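Local coordinates for S-layer domain-containing protein (Ruminiclostridium thermocellum ATCC 27405, PDB 4QVS), which is of unknown function but carries a concanavalin A-like domain, a fold often found in carbohydrate-binding proteins, and holds a sodium ion in the crystal, at residues 5-10 with 22-27; 9-14 with 47-52; 30-35 with 58-63. All blocks are in the same frame, centred on the assembly; numbering follows the deposited sequence. Where two conformers were deposited one is given.

How the contacts relate
All three contacts are partly buried and lie on the same side of the chain's centre, about 11 to 13 Å apart between centres. Contacts 1 and 2 share Tyr9 and Met10. Contacts 1 and 3 meet where the backbones of Phe22 and Ala32 pair. Contact 1 sets strand 7-9 against a turn through a carboxylate that takes two backbone N-H groups; Tyr9 and Asp24 are buried, Tyr25 exposed. Contact 2 joins a loop to strand 47-52 through a partly exposed sodium site and the buried Phe11 and Val49. Contact 3 is regular antiparallel sheet, with Leu34 and Val58 buried on one face, Val33 and Ala59 partly exposed on the other and Tyr35 exposed beside them. All three touch the second subunit.

Contact 1. Residues 5-10 with 22-27; sequences TGAWYM and FKDYKG. With NA (sodium ion), chain C.
Trp8 and Asp24 face each other, with CA atoms 5.1 Å apart, where strand 7-9 passes the loop at 22-27. Residues 5-10 and 22-26 run 141° apart end to end, and Asp24 to Gly27 form a type I beta turn. Tyr25 N donates to Trp8 O at 2.9 Å. Asp24 OD1 accepts two backbone N-H groups: Trp8 N at 2.8 Å and Lys26 N at 2.9 Å. The two donors arrive from opposite faces of the carboxylate plane. The bond from Lys26 makes an Asx turn. Asp24 CG is anti to its backbone N (chi1 168°) and lies beside Ala7 CB. The other oxygen, OD2, bonds to Asn28 N.

Strand 7-9 also pairs antiparallel with a strand of the second subunit, so the sheet runs on across the interface. The Trp8 ring makes a cation-pi contact with Arg205 of that subunit. Lys26 CE lies 4.0 Å from Trp8 CE3. The Tyr9 and Asp24 side chains cross at about a right angle, and Phe22 O sits at the Tyr9 ring edge, 3.3 Å from Tyr9 CE1. Met10, a selenomethionine, puts SE over the centre of the Tyr25 ring in a Met-aromatic contact, with Tyr25 in one of its two conformers, so the close approach is doubtful.

Contact 2. Residues 9-14 with 47-52; sequences YMFDEA and NSVSLD. With NA (sodium ion), chain C.
The Phe11 ring has Val49 CG2 over one face and Tyr9 CB over the opposite face, both offset toward the rim. Val49 CG2 lies 3.8 Å from the ring centroid and 19° off the ring normal, a CH-pi contact. Its nearest ring atom is Phe11 CD1, at 3.6 Å. Ala32 of the same chain and Phe204 of the second subunit also touch Phe11.

The other flat groups belong to Asp12 and Asn47, which are joined twice. Asn47 N meets Asp12 OD1 at 3.0 Å, from above the carboxylate plane. Asn47 ND2 donates to Asp12 O at 3.3 Å. That bond is long but nearly straight (167°). It uses a lone pair of the carbonyl and lies close to the amide plane. Asn47 CG is anti to its own carbonyl carbon (chi1 -76°), which brings CG near Asp12 O.

Asp12 OD1 and Asn47 O are only 2.9 Å apart, both acceptors, and the sodium ion draws them together. The ion is 2.5 Å from Asp12 OD1, 2.1 Å from Asn47 O and 2.3 Å from Met10 O. A water, Asn45 O and both carboxylate oxygens of Asp202, from a strand of the second subunit, complete its shell. Ser48 OG bonds to Asp202 OD2 of that subunit, a second-shell contact. The arrangement is an intersubunit sodium site, beside strands whose pairing runs on into the second subunit.

Contact 3. Residues 30-35 with 58-63; sequences GNAVLY and VALPDG
Val33 and Ala59 form an antiparallel hydrogen-bonded pair, with their CA atoms 5.0 Å apart. Val33 N donates to Ala59 O at 2.8 Å, and Ala59 N returns a bond to Val33 O at 2.8 Å. Both are nearly straight, and both donors lie in the carbonyl planes they meet. Each carbonyl also receives a CA-H contact from the residue before the donor that bonds to it. Ala32 CA lies against Ala59 O. Val58 CA approaches Val33 O to 3.3 Å. Leu34 and Val58 make the next pair, which is non-hydrogen-bonded. The backbones of Ala32, Leu34 and Tyr35 bond instead to Phe22, Asn20 and Tyr57, and the Tyr35 ring also stacks on Tyr57.

Strand 32-35 is thus the central strand of a three-stranded antiparallel sheet, between 21-22 and 57-60. The second subunit continues it: Val58, Ala59 and Leu60 pair with a strand of that chain.

Beyond the strands, Gly30 O accepts from Tyr9 OH, and Asn31 ND2 bonds to Glu21 OE1. Pro61 CG rests 3.4 Å from Gly30 O.

On the face of Leu34 and Val58, Leu34 CD1 crosses to Val58 CG2 at 4.0 Å. Val58 has CG1 anti to its backbone N (chi1 180°), and Val58 CG1 meets Ala32 CB at 4.0 Å. On the face of Val33 and Ala59, Ala59 CB lies at the edge of the Tyr35 ring, 4.0 Å from Tyr35 CE2.

Contact 1. Residues 5-10 with 22-27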
# COMPACT_ATOMS: atom_id res chain seq x y z
N THR A 5 25.48 -20.00 -6.83
CA THR A 5 24.74 -20.47 -5.65
C THR A 5 23.28 -20.07 -5.87
O THR A 5 22.94 -19.45 -6.89
CB THR A 5 25.28 -19.94 -4.31
OG1 THR A 5 25.28 -18.51 -4.32
CG2 THR A 5 26.69 -20.43 -4.04
N GLY A 6 22.41 -20.47 -4.95
CA GLY A 6 20.99 -20.14 -5.06
C GLY A 6 20.20 -21.08 -5.94
O GLY A 6 20.73 -22.04 -6.51
N ALA A 7 18.91 -20.78 -6.05
CA ALA A 7 17.99 -21.57 -6.83
C ALA A 7 17.02 -20.73 -7.67
O ALA A 7 16.79 -19.53 -7.42
CB ALA A 7 17.20 -22.44 -5.88
N TRP A 8 16.44 -21.41 -8.65
CA TRP A 8 15.44 -20.84 -9.54
C TRP A 8 14.45 -21.89 -10.04
O TRP A 8 14.79 -22.72 -10.88
CB TRP A 8 16.15 -20.17 -10.73
CG TRP A 8 15.24 -19.50 -11.68
CD1 TRP A 8 13.92 -19.25 -11.51
CD2 TRP A 8 15.63 -18.84 -12.92
NE1 TRP A 8 13.44 -18.50 -12.61
CE2 TRP A 8 14.47 -18.26 -13.47
CE3 TRP A 8 16.84 -18.72 -13.62
CZ2 TRP A 8 14.49 -17.53 -14.70
CZ3 TRP A 8 16.85 -18.00 -14.84
CH2 TRP A 8 15.69 -17.43 -15.36
N TYR A 9 13.22 -21.82 -9.54
CA TYR A 9 12.13 -22.69 -9.96
C TYR A 9 11.26 -21.94 -10.98
O TYR A 9 10.59 -20.96 -10.64
CB TYR A 9 11.33 -23.19 -8.76
CG TYR A 9 12.21 -24.06 -7.88
CD1 TYR A 9 12.51 -25.39 -8.25
CD2 TYR A 9 12.81 -23.55 -6.76
CE1 TYR A 9 13.38 -26.19 -7.50
CE2 TYR A 9 13.64 -24.36 -5.98
CZ TYR A 9 13.92 -25.66 -6.36
OH TYR A 9 14.76 -26.42 -5.57
N MSE A 10 11.29 -22.43 -12.21
CA MSE A 10 10.55 -21.82 -13.31
C MSE A 10 9.23 -22.51 -13.44
O MSE A 10 8.35 -22.03 -14.12
CB MSE A 10 11.33 -21.99 -14.61
CG MSE A 10 12.65 -21.24 -14.58
SE MSE A 10 13.43 -21.49 -16.38
CE MSE A 10 12.23 -20.15 -17.19
N PHE A 22 9.90 -30.47 -10.10
CA PHE A 22 10.38 -29.31 -10.84
C PHE A 22 11.79 -28.94 -10.39
O PHE A 22 12.08 -28.72 -9.21
CB PHE A 22 9.39 -28.17 -10.66
CG PHE A 22 8.05 -28.48 -11.25
CD1 PHE A 22 7.80 -28.28 -12.60
CD2 PHE A 22 7.05 -29.05 -10.46
CE1 PHE A 22 6.58 -28.60 -13.15
CE2 PHE A 22 5.82 -29.39 -11.02
CZ PHE A 22 5.57 -29.16 -12.35
N LYS A 23 12.69 -28.89 -11.37
CA LYS A 23 14.10 -28.68 -11.07
C LYS A 23 14.45 -27.26 -10.76
O LYS A 23 13.71 -26.30 -11.10
CB LYS A 23 14.97 -29.13 -12.25
CG LYS A 23 14.86 -28.20 -13.45
CD LYS A 23 15.84 -28.57 -14.55
CE LYS A 23 15.63 -27.63 -15.73
NZ LYS A 23 16.65 -27.83 -16.79
N ASP A 24 15.58 -27.14 -10.08
CA ASP A 24 16.24 -25.89 -9.83
C ASP A 24 17.11 -25.60 -11.07
O ASP A 24 18.09 -26.27 -11.30
CB ASP A 24 17.18 -26.05 -8.66
CG ASP A 24 18.11 -24.89 -8.52
OD1 ASP A 24 17.81 -23.84 -9.11
OD2 ASP A 24 19.12 -25.04 -7.82
N TYR A 25 16.74 -24.59 -11.85
CA TYR A 25 17.54 -24.23 -13.03
C TYR A 25 18.99 -23.84 -12.75
O TYR A 25 19.83 -23.93 -13.64
CB TYR A 25 16.86 -23.12 -13.80
CG TYR A 25 15.79 -23.67 -14.67
CD1 TYR A 25 14.58 -24.06 -14.14
CD2 TYR A 25 16.02 -23.84 -16.03
CE1 TYR A 25 13.61 -24.60 -14.94
CE2 TYR A 25 15.04 -24.37 -16.84
CZ TYR A 25 13.84 -24.75 -16.29
OH TYR A 25 12.89 -25.27 -17.11
N LYS A 26 19.28 -23.42 -11.53
CA LYS A 26 20.67 -23.06 -11.16
C LYS A 26 21.49 -24.35 -10.89
O LYS A 26 22.69 -24.30 -10.79
CB LYS A 26 20.72 -22.14 -9.94
CG LYS A 26 20.14 -20.75 -10.14
CD LYS A 26 21.04 -19.88 -10.97
CE LYS A 26 20.27 -18.73 -11.62
NZ LYS A 26 20.94 -18.20 -12.87
N GLY A 27 20.82 -25.50 -10.75
CA GLY A 27 21.54 -26.78 -10.56
C GLY A 27 22.33 -26.78 -9.28
O GLY A 27 23.46 -27.23 -9.25
NA NA C . 7.27 -20.43 -15.37
O HOH W 1 11.46 -25.49 -12.23
O HOH W 2 9.06 -19.54 -15.68

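Contact 2. Residues 9-14 with 47-52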
# COMPACT_ATOMS: atom_id res chain seq x y z
N TYR A 9 13.22 -21.82 -9.54
CA TYR A 9 12.13 -22.69 -9.96
C TYR A 9 11.26 -21.94 -10.98
O TYR A 9 10.59 -20.96 -10.64
CB TYR A 9 11.33 -23.19 -8.76
CG TYR A 9 12.21 -24.06 -7.88
CD1 TYR A 9 12.51 -25.39 -8.25
CD2 TYR A 9 12.81 -23.55 -6.76
CE1 TYR A 9 13.38 -26.19 -7.50
CE2 TYR A 9 13.64 -24.36 -5.98
CZ TYR A 9 13.92 -25.66 -6.36
OH TYR A 9 14.76 -26.42 -5.57
N MSE A 10 11.29 -22.43 -12.21
CA MSE A 10 10.55 -21.82 -13.31
C MSE A 10 9.23 -22.51 -13.44
O MSE A 10 8.35 -22.03 -14.12
CB MSE A 10 11.33 -21.99 -14.61
CG MSE A 10 12.65 -21.24 -14.58
SE MSE A 10 13.43 -21.49 -16.38
CE MSE A 10 12.23 -20.15 -17.19
N PHE A 11 9.10 -23.69 -12.82
CA PHE A 11 7.85 -24.42 -12.82
C PHE A 11 7.19 -24.57 -14.21
O PHE A 11 5.95 -24.48 -14.31
CB PHE A 11 6.84 -23.76 -11.87
CG PHE A 11 7.28 -23.69 -10.44
CD1 PHE A 11 7.49 -24.88 -9.70
CD2 PHE A 11 7.40 -22.49 -9.78
CE1 PHE A 11 7.85 -24.82 -8.38
CE2 PHE A 11 7.77 -22.44 -8.43
CZ PHE A 11 8.01 -23.62 -7.74
N ASP A 12 8.00 -24.82 -15.25
CA ASP A 12 7.48 -24.96 -16.62
C ASP A 12 7.12 -26.38 -17.02
O ASP A 12 6.19 -26.58 -17.78
CB ASP A 12 8.47 -24.39 -17.64
CG ASP A 12 8.57 -22.87 -17.55
OD1 ASP A 12 7.61 -22.24 -17.05
OD2 ASP A 12 9.61 -22.32 -17.94
N GLU A 13 7.82 -27.38 -16.48
CA GLU A 13 7.59 -28.74 -16.92
C GLU A 13 8.21 -29.71 -15.94
O GLU A 13 9.36 -29.55 -15.55
CB GLU A 13 8.28 -28.91 -18.27
CG GLU A 13 7.91 -30.19 -18.99
CD GLU A 13 8.55 -30.23 -20.36
OE1 GLU A 13 9.79 -30.10 -20.42
OE2 GLU A 13 7.82 -30.37 -21.37
N ALA A 14 7.44 -30.73 -15.56
CA ALA A 14 7.88 -31.74 -14.60
C ALA A 14 9.11 -32.45 -15.13
O ALA A 14 9.28 -32.60 -16.35
CB ALA A 14 6.78 -32.75 -14.34
N ASN A 47 4.82 -21.78 -18.03
CA ASN A 47 3.85 -22.30 -17.08
C ASN A 47 4.19 -21.82 -15.69
O ASN A 47 5.32 -21.34 -15.43
CB ASN A 47 3.76 -23.81 -17.15
CG ASN A 47 2.97 -24.29 -18.36
OD1 ASN A 47 1.88 -23.80 -18.64
ND2 ASN A 47 3.51 -25.27 -19.07
N SER A 48 3.17 -21.94 -14.85
CA SER A 48 3.16 -21.48 -13.47
C SER A 48 2.36 -22.45 -12.58
O SER A 48 1.43 -23.13 -13.02
CB SER A 48 2.46 -20.09 -13.41
OG SER A 48 2.98 -19.18 -14.38
N VAL A 49 2.74 -22.53 -11.30
CA VAL A 49 1.99 -23.33 -10.33
C VAL A 49 0.65 -22.66 -10.03
O VAL A 49 0.61 -21.45 -9.83
CB VAL A 49 2.77 -23.44 -8.99
CG1 VAL A 49 1.89 -23.84 -7.83
CG2 VAL A 49 3.93 -24.40 -9.16
N SER A 50 -0.43 -23.46 -9.99
CA SER A 50 -1.73 -22.98 -9.58
C SER A 50 -2.23 -23.76 -8.36
O SER A 50 -2.58 -24.94 -8.48
CB SER A 50 -2.74 -23.16 -10.69
OG SER A 50 -3.89 -22.44 -10.34
N LEU A 51 -2.35 -23.05 -7.22
CA LEU A 51 -2.76 -23.63 -5.92
C LEU A 51 -4.22 -23.32 -5.65
O LEU A 51 -4.64 -22.16 -5.80
CB LEU A 51 -1.89 -23.03 -4.80
CG LEU A 51 -0.37 -23.10 -5.00
CD1 LEU A 51 0.37 -22.45 -3.83
CD2 LEU A 51 0.13 -24.53 -5.18
N ASP A 52 -4.98 -24.34 -5.24
CA ASP A 52 -6.40 -24.20 -5.05
C ASP A 52 -6.81 -23.38 -3.84
O ASP A 52 -7.95 -22.98 -3.74
CB ASP A 52 -7.11 -25.55 -5.06
CG ASP A 52 -6.67 -26.48 -3.90
OD1 ASP A 52 -5.89 -26.04 -3.03
OD2 ASP A 52 -7.14 -27.64 -3.89
NA NA C . 7.27 -20.43 -15.37
O HOH W 2 9.06 -19.54 -15.68

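Contact 3. Residues 30-35 with 58-63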
# COMPACT_ATOMS: atom_id res chain seq x y z
N GLY A 30 17.89 -29.69 -4.99
CA GLY A 30 16.97 -30.72 -5.43
C GLY A 30 15.67 -30.19 -6.01
O GLY A 30 15.42 -28.97 -6.06
N ASN A 31 14.84 -31.13 -6.43
CA ASN A 31 13.60 -30.81 -7.06
C ASN A 31 12.55 -30.27 -6.12
O ASN A 31 12.45 -30.75 -4.99
CB ASN A 31 13.05 -32.03 -7.78
CG ASN A 31 13.97 -32.51 -8.88
OD1 ASN A 31 14.77 -31.72 -9.40
ND2 ASN A 31 13.87 -33.79 -9.24
N ALA A 32 11.83 -29.24 -6.57
CA ALA A 32 10.65 -28.78 -5.83
C ALA A 32 9.55 -29.80 -6.07
O ALA A 32 9.47 -30.35 -7.15
CB ALA A 32 10.20 -27.40 -6.29
N VAL A 33 8.70 -30.08 -5.09
CA VAL A 33 7.63 -31.01 -5.31
C VAL A 33 6.29 -30.30 -5.17
O VAL A 33 5.99 -29.68 -4.14
CB VAL A 33 7.71 -32.20 -4.29
CG1 VAL A 33 6.66 -33.24 -4.63
CG2 VAL A 33 9.10 -32.83 -4.34
N LEU A 34 5.43 -30.51 -6.16
CA LEU A 34 4.11 -29.90 -6.20
C LEU A 34 3.04 -30.87 -5.75
O LEU A 34 3.02 -31.98 -6.24
CB LEU A 34 3.76 -29.49 -7.65
CG LEU A 34 2.33 -28.94 -7.90
CD1 LEU A 34 2.05 -27.78 -6.97
CD2 LEU A 34 2.09 -28.50 -9.36
N TYR A 35 2.15 -30.42 -4.86
CA TYR A 35 0.99 -31.17 -4.42
C TYR A 35 -0.22 -30.31 -4.85
O TYR A 35 -0.60 -29.35 -4.18
CB TYR A 35 1.04 -31.42 -2.92
CG TYR A 35 2.27 -32.22 -2.49
CD1 TYR A 35 2.29 -33.60 -2.53
CD2 TYR A 35 3.42 -31.57 -2.11
CE1 TYR A 35 3.42 -34.33 -2.13
CE2 TYR A 35 4.55 -32.26 -1.74
CZ TYR A 35 4.54 -33.64 -1.76
OH TYR A 35 5.66 -34.25 -1.37
N VAL A 58 3.77 -26.31 -2.33
CA VAL A 58 4.99 -26.76 -2.93
C VAL A 58 5.97 -27.03 -1.83
O VAL A 58 6.16 -26.19 -0.96
CB VAL A 58 5.57 -25.67 -3.87
CG1 VAL A 58 6.86 -26.16 -4.49
CG2 VAL A 58 4.54 -25.32 -4.94
N ALA A 59 6.62 -28.20 -1.88
CA ALA A 59 7.65 -28.54 -0.94
C ALA A 59 8.96 -28.23 -1.63
O ALA A 59 9.19 -28.66 -2.77
CB ALA A 59 7.61 -30.03 -0.53
N LEU A 60 9.82 -27.49 -0.95
CA LEU A 60 11.14 -27.17 -1.47
C LEU A 60 12.09 -28.13 -0.79
O LEU A 60 11.76 -28.67 0.27
CB LEU A 60 11.51 -25.73 -1.13
CG LEU A 60 10.63 -24.67 -1.81
CD1 LEU A 60 10.90 -23.30 -1.22
CD2 LEU A 60 10.91 -24.62 -3.29
N PRO A 61 13.26 -28.34 -1.36
CA PRO A 61 14.17 -29.31 -0.68
C PRO A 61 14.77 -28.70 0.58
O PRO A 61 14.94 -27.46 0.66
CB PRO A 61 15.25 -29.60 -1.73
CG PRO A 61 15.15 -28.46 -2.72
CD PRO A 61 13.74 -27.93 -2.69
N ASP A 62 15.05 -29.55 1.56
CA ASP A 62 15.59 -29.13 2.85
C ASP A 62 16.88 -28.36 2.65
O ASP A 62 17.65 -28.69 1.77
CB ASP A 62 15.95 -30.36 3.73
CG ASP A 62 14.76 -31.28 4.01
OD1 ASP A 62 13.60 -30.94 3.65
OD2 ASP A 62 14.98 -32.37 4.61
N GLY A 63 17.14 -27.37 3.49
CA GLY A 63 18.40 -26.61 3.46
C GLY A 63 18.48 -25.45 2.46
O GLY A 63 19.39 -24.65 2.48